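Aminopeptidase N (Francisella tularensis subsp. tularensis, PDB 5DLL) is a zinc-dependent M1-family aminopeptidase that releases N-terminal amino acids, preferably alanine, from peptides and probably takes part in degrading intracellular peptides. Local coordinates at residues A820-K831 / N856-S867. Numbering follows the deposited sequence.
Sequences AARMARNLMSWK and NVFEIVSKSLES
The indole of Trp830 meets the last turn of helix 855-866 with its edge: the carbonyl oxygen of Ser864 lies in the ring plane, bonded by NE1 at 3.0 Å. On one face, offset toward the rim, sits CG of the adjacent Lys831; Lys842 of helix 835-849 makes a cation-pi contact with the ring, and Leu827 O adds a second in-plane neighbour. The N-H···O angle is a bent 131°, and NE1 stands well above the carbonyl plane of Ser864 instead of on a lone pair. From the opposite face of that plane comes the hydroxyl of Ser867, OG to Ser864 O 2.8 Å, so one carbonyl near the helix end is gripped by two side chains. A chi1 of 62° sets the indole between the backbone N and carbonyl carbon of Trp830, turning its N-H edge to the helix. Lys831, extended beyond CG, brings NZ to the C-terminal carboxylate of Ser867, where a weak hydrogen bond to O (3.4 Å) and a long salt bridge to OXT may partly offset the terminal charge.

Farther back the contact turns apolar. Met828 lays SD against Ile860 CG2 at 3.6 Å, while its CB rests on Ser864. The other branch of Ile860 reaches Ala821, CD1 to CB 3.8 Å, and Val857 CG2 packs on Ala820 CB. Here the axes of segments 820-824 and 856-866 run nearly parallel, coming within 9.6 Å at closest and crossing at -17°. This exemplifies side-by-side helix packing in an alpha-helical repeat array, here at the C-terminal end of the ARM-repeat-like domain.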
loop_
_atom_site.group_PDB
_atom_site.type_symbol
_atom_site.label_atom_id
_atom_site.label_comp_id
_atom_site.label_asym_id
_atom_site.label_seq_id
_atom_site.Cartn_x
_atom_site.Cartn_y
_atom_site.Cartn_z
ATOM N N ALA A 820 20.802 -7.059 -3.101
ATOM C CA ALA A 820 21.523 -8.024 -2.266
ATOM C C ALA A 820 21.146 -7.879 -0.786
ATOM O O ALA A 820 21.007 -8.873 -0.071
ATOM C CB ALA A 820 23.026 -7.864 -2.452
ATOM N N ALA A 821 20.973 -6.636 -0.342
ATOM C CA ALA A 821 20.597 -6.345 1.039
ATOM C C ALA A 821 19.166 -6.788 1.356
ATOM O O ALA A 821 18.893 -7.270 2.460
ATOM C CB ALA A 821 20.760 -4.860 1.319
ATOM N N ARG A 822 18.257 -6.612 0.394
ATOM C CA ARG A 822 16.864 -7.040 0.557
ATOM C C ARG A 822 16.782 -8.545 0.726
ATOM O O ARG A 822 16.193 -9.038 1.687
ATOM C CB ARG A 822 16.000 -6.620 -0.636
ATOM C CG ARG A 822 15.607 -5.152 -0.646
ATOM C CD ARG A 822 14.374 -4.935 -1.511
ATOM N NE ARG A 822 14.183 -3.530 -1.877
ATOM C CZ ARG A 822 14.804 -2.903 -2.878
ATOM N NH1 ARG A 822 15.689 -3.532 -3.650
ATOM N NH2 ARG A 822 14.538 -1.623 -3.109
ATOM N N MET A 823 17.395 -9.275 -0.201
ATOM C CA MET A 823 17.382 -10.736 -0.148
ATOM C C MET A 823 18.005 -11.261 1.132
ATOM O O MET A 823 17.699 -12.372 1.552
ATOM C CB MET A 823 18.105 -11.340 -1.356
ATOM C CG MET A 823 17.379 -11.148 -2.678
ATOM S SD MET A 823 15.612 -11.535 -2.610
ATOM C CE MET A 823 14.902 -9.903 -2.398
ATOM N N ALA A 824 18.881 -10.464 1.737
ATOM C CA ALA A 824 19.511 -10.824 3.001
ATOM C C ALA A 824 18.528 -10.807 4.171
ATOM O O ALA A 824 18.714 -11.559 5.129
ATOM C CB ALA A 824 20.698 -9.915 3.284
ATOM N N ARG A 825 17.486 -9.972 4.096
ATOM C CA ARG A 825 16.434 -9.947 5.132
ATOM C C ARG A 825 15.839 -11.338 5.373
ATOM O O ARG A 825 15.330 -11.616 6.457
ATOM C CB ARG A 825 15.302 -8.966 4.786
ATOM C CG ARG A 825 15.713 -7.500 4.699
ATOM C CD ARG A 825 14.566 -6.567 5.075
ATOM N NE ARG A 825 14.649 -5.274 4.388
ATOM C CZ ARG A 825 13.832 -4.848 3.418
ATOM N NH1 ARG A 825 12.814 -5.589 2.981
ATOM N NH2 ARG A 825 14.030 -3.650 2.877
ATOM N N ASN A 826 15.908 -12.198 4.356
ATOM C CA ASN A 826 15.492 -13.601 4.468
ATOM C C ASN A 826 16.202 -14.396 5.565
ATOM O O ASN A 826 15.690 -15.426 6.008
ATOM C CB ASN A 826 15.700 -14.328 3.129
ATOM C CG ASN A 826 14.645 -13.974 2.092
ATOM O OD1 ASN A 826 13.448 -14.142 2.322
ATOM N ND2 ASN A 826 15.089 -13.501 0.938
ATOM N N LEU A 827 17.380 -13.935 5.978
ATOM C CA LEU A 827 18.199 -14.627 6.978
ATOM C C LEU A 827 18.197 -13.949 8.349
ATOM O O LEU A 827 18.721 -14.509 9.308
ATOM C CB LEU A 827 19.643 -14.729 6.471
ATOM C CG LEU A 827 19.855 -15.664 5.278
ATOM C CD1 LEU A 827 21.154 -15.332 4.563
ATOM C CD2 LEU A 827 19.834 -17.124 5.714
ATOM N N MET A 828 17.587 -12.767 8.447
ATOM C CA MET A 828 17.738 -11.904 9.623
ATOM C C MET A 828 16.660 -12.106 10.698
ATOM O O MET A 828 16.639 -11.380 11.691
ATOM C CB MET A 828 17.779 -10.434 9.182
ATOM C CG MET A 828 18.726 -10.185 8.012
ATOM S SD MET A 828 19.142 -8.466 7.632
ATOM C CE MET A 828 17.605 -7.613 7.989
ATOM N N SER A 829 15.786 -13.096 10.510
ATOM C CA SER A 829 14.751 -13.434 11.500
ATOM C C SER A 829 15.198 -14.483 12.534
ATOM O O SER A 829 14.421 -14.865 13.402
ATOM C CB SER A 829 13.496 -13.938 10.785
ATOM O OG SER A 829 13.001 -12.957 9.899
ATOM N N TRP A 830 16.448 -14.929 12.437
ATOM C CA TRP A 830 17.016 -15.990 13.289
ATOM C C TRP A 830 16.613 -16.004 14.788
ATOM O O TRP A 830 16.601 -17.069 15.409
ATOM C CB TRP A 830 18.550 -15.972 13.160
ATOM C CG TRP A 830 19.184 -14.691 13.623
ATOM C CD1 TRP A 830 19.518 -13.612 12.854
ATOM C CD2 TRP A 830 19.556 -14.355 14.966
ATOM N NE1 TRP A 830 20.077 -12.626 13.638
ATOM C CE2 TRP A 830 20.108 -13.058 14.939
ATOM C CE3 TRP A 830 19.474 -15.028 16.191
ATOM C CZ2 TRP A 830 20.581 -12.425 16.093
ATOM C CZ3 TRP A 830 19.939 -14.395 17.333
ATOM C CH2 TRP A 830 20.487 -13.109 17.276
ATOM N N LYS A 831 16.305 -14.842 15.368
ATOM C CA LYS A 831 15.796 -14.777 16.749
ATOM C C LYS A 831 14.507 -15.578 16.973
ATOM O O LYS A 831 14.282 -16.104 18.062
ATOM C CB LYS A 831 15.541 -13.326 17.171
ATOM C CG LYS A 831 16.784 -12.566 17.587
ATOM C CD LYS A 831 16.421 -11.249 18.250
ATOM C CE LYS A 831 17.625 -10.617 18.924
ATOM N NZ LYS A 831 17.235 -9.427 19.728
ATOM N N ASN A 856 27.217 -1.491 2.333
ATOM C CA ASN A 856 25.771 -1.602 2.581
ATOM C C ASN A 856 25.380 -2.943 3.217
ATOM O O ASN A 856 24.780 -2.981 4.297
ATOM C CB ASN A 856 25.005 -1.390 1.256
ATOM C CG ASN A 856 23.494 -1.268 1.446
ATOM O OD1 ASN A 856 22.998 -1.108 2.562
ATOM N ND2 ASN A 856 22.756 -1.337 0.340
ATOM N N VAL A 857 25.745 -4.029 2.544
ATOM C CA VAL A 857 25.435 -5.389 2.985
ATOM C C VAL A 857 26.183 -5.775 4.266
ATOM O O VAL A 857 25.608 -6.414 5.152
ATOM C CB VAL A 857 25.772 -6.407 1.870
ATOM C CG1 VAL A 857 25.688 -7.838 2.383
ATOM C CG2 VAL A 857 24.858 -6.195 0.670
ATOM N N PHE A 858 27.464 -5.408 4.348
ATOM C CA PHE A 858 28.275 -5.657 5.543
ATOM C C PHE A 858 27.651 -5.019 6.787
ATOM O O PHE A 858 27.647 -5.625 7.854
ATOM C CB PHE A 858 29.712 -5.136 5.356
ATOM C CG PHE A 858 30.616 -5.423 6.528
ATOM C CD1 PHE A 858 31.292 -6.633 6.621
ATOM C CD2 PHE A 858 30.769 -4.496 7.551
ATOM C CE1 PHE A 858 32.104 -6.912 7.709
ATOM C CE2 PHE A 858 31.579 -4.770 8.642
ATOM C CZ PHE A 858 32.246 -5.981 8.721
ATOM N N GLU A 859 27.129 -3.803 6.640
ATOM C CA GLU A 859 26.543 -3.049 7.758
ATOM C C GLU A 859 25.259 -3.703 8.262
ATOM O O GLU A 859 25.106 -3.956 9.456
ATOM C CB GLU A 859 26.235 -1.604 7.333
ATOM C CG GLU A 859 27.440 -0.800 6.850
ATOM C CD GLU A 859 27.988 0.165 7.883
ATOM O OE1 GLU A 859 29.169 0.014 8.265
ATOM O OE2 GLU A 859 27.244 1.077 8.303
ATOM N N ILE A 860 24.344 -3.981 7.338
ATOM C CA ILE A 860 23.038 -4.542 7.681
ATOM C C ILE A 860 23.181 -5.929 8.315
ATOM O O ILE A 860 22.618 -6.191 9.379
ATOM C CB ILE A 860 22.109 -4.586 6.443
ATOM C CG1 ILE A 860 21.755 -3.158 6.009
ATOM C CG2 ILE A 860 20.830 -5.358 6.743
ATOM C CD1 ILE A 860 21.136 -3.056 4.631
ATOM N N VAL A 861 23.943 -6.805 7.665
ATOM C CA VAL A 861 24.191 -8.156 8.180
ATOM C C VAL A 861 24.827 -8.115 9.569
ATOM O O VAL A 861 24.429 -8.859 10.464
ATOM C CB VAL A 861 25.072 -8.970 7.207
ATOM C CG1 VAL A 861 25.665 -10.197 7.881
ATOM C CG2 VAL A 861 24.258 -9.387 5.992
ATOM N N SER A 862 25.814 -7.244 9.746
ATOM C CA SER A 862 26.448 -7.062 11.048
ATOM C C SER A 862 25.416 -6.667 12.101
ATOM O O SER A 862 25.432 -7.188 13.217
ATOM C CB SER A 862 27.550 -6.000 10.968
ATOM O OG SER A 862 28.616 -6.431 10.136
ATOM N N LYS A 863 24.514 -5.764 11.726
ATOM C CA LYS A 863 23.521 -5.211 12.649
ATOM C C LYS A 863 22.550 -6.262 13.212
ATOM O O LYS A 863 22.247 -6.242 14.406
ATOM C CB LYS A 863 22.738 -4.077 11.981
ATOM C CG LYS A 863 22.112 -3.110 12.968
ATOM C CD LYS A 863 21.107 -2.197 12.292
ATOM C CE LYS A 863 20.422 -1.299 13.306
ATOM N NZ LYS A 863 19.270 -0.581 12.699
ATOM N N SER A 864 22.068 -7.172 12.365
ATOM C CA SER A 864 21.165 -8.240 12.828
ATOM C C SER A 864 21.906 -9.345 13.589
ATOM O O SER A 864 21.299 -10.031 14.402
ATOM C CB SER A 864 20.358 -8.850 11.676
ATOM O OG SER A 864 21.026 -9.955 11.098
ATOM N N LEU A 865 23.199 -9.526 13.322
ATOM C CA LEU A 865 24.009 -10.477 14.090
ATOM C C LEU A 865 24.274 -9.983 15.512
ATOM O O LEU A 865 24.323 -10.785 16.447
ATOM C CB LEU A 865 25.341 -10.774 13.388
ATOM C CG LEU A 865 25.296 -11.764 12.217
ATOM C CD1 LEU A 865 26.618 -11.762 11.456
ATOM C CD2 LEU A 865 24.949 -13.169 12.700
ATOM N N GLU A 866 24.445 -8.672 15.670
ATOM C CA GLU A 866 24.725 -8.082 16.985
ATOM C C GLU A 866 23.459 -7.758 17.781
ATOM O O GLU A 866 23.527 -7.563 18.995
ATOM C CB GLU A 866 25.597 -6.822 16.850
ATOM C CG GLU A 866 24.886 -5.585 16.304
ATOM C CD GLU A 866 25.740 -4.328 16.364
ATOM O OE1 GLU A 866 26.976 -4.438 16.527
ATOM O OE2 GLU A 866 25.171 -3.221 16.243
ATOM N N SER A 867 22.315 -7.698 17.101
ATOM C CA SER A 867 21.050 -7.331 17.742
ATOM C C SER A 867 20.702 -8.250 18.915
ATOM O O SER A 867 20.166 -7.796 19.926
ATOM C CB SER A 867 19.913 -7.348 16.718
ATOM O OG SER A 867 19.726 -8.651 16.190
ATOM O OXT SER A 867 20.944 -9.458 18.885
#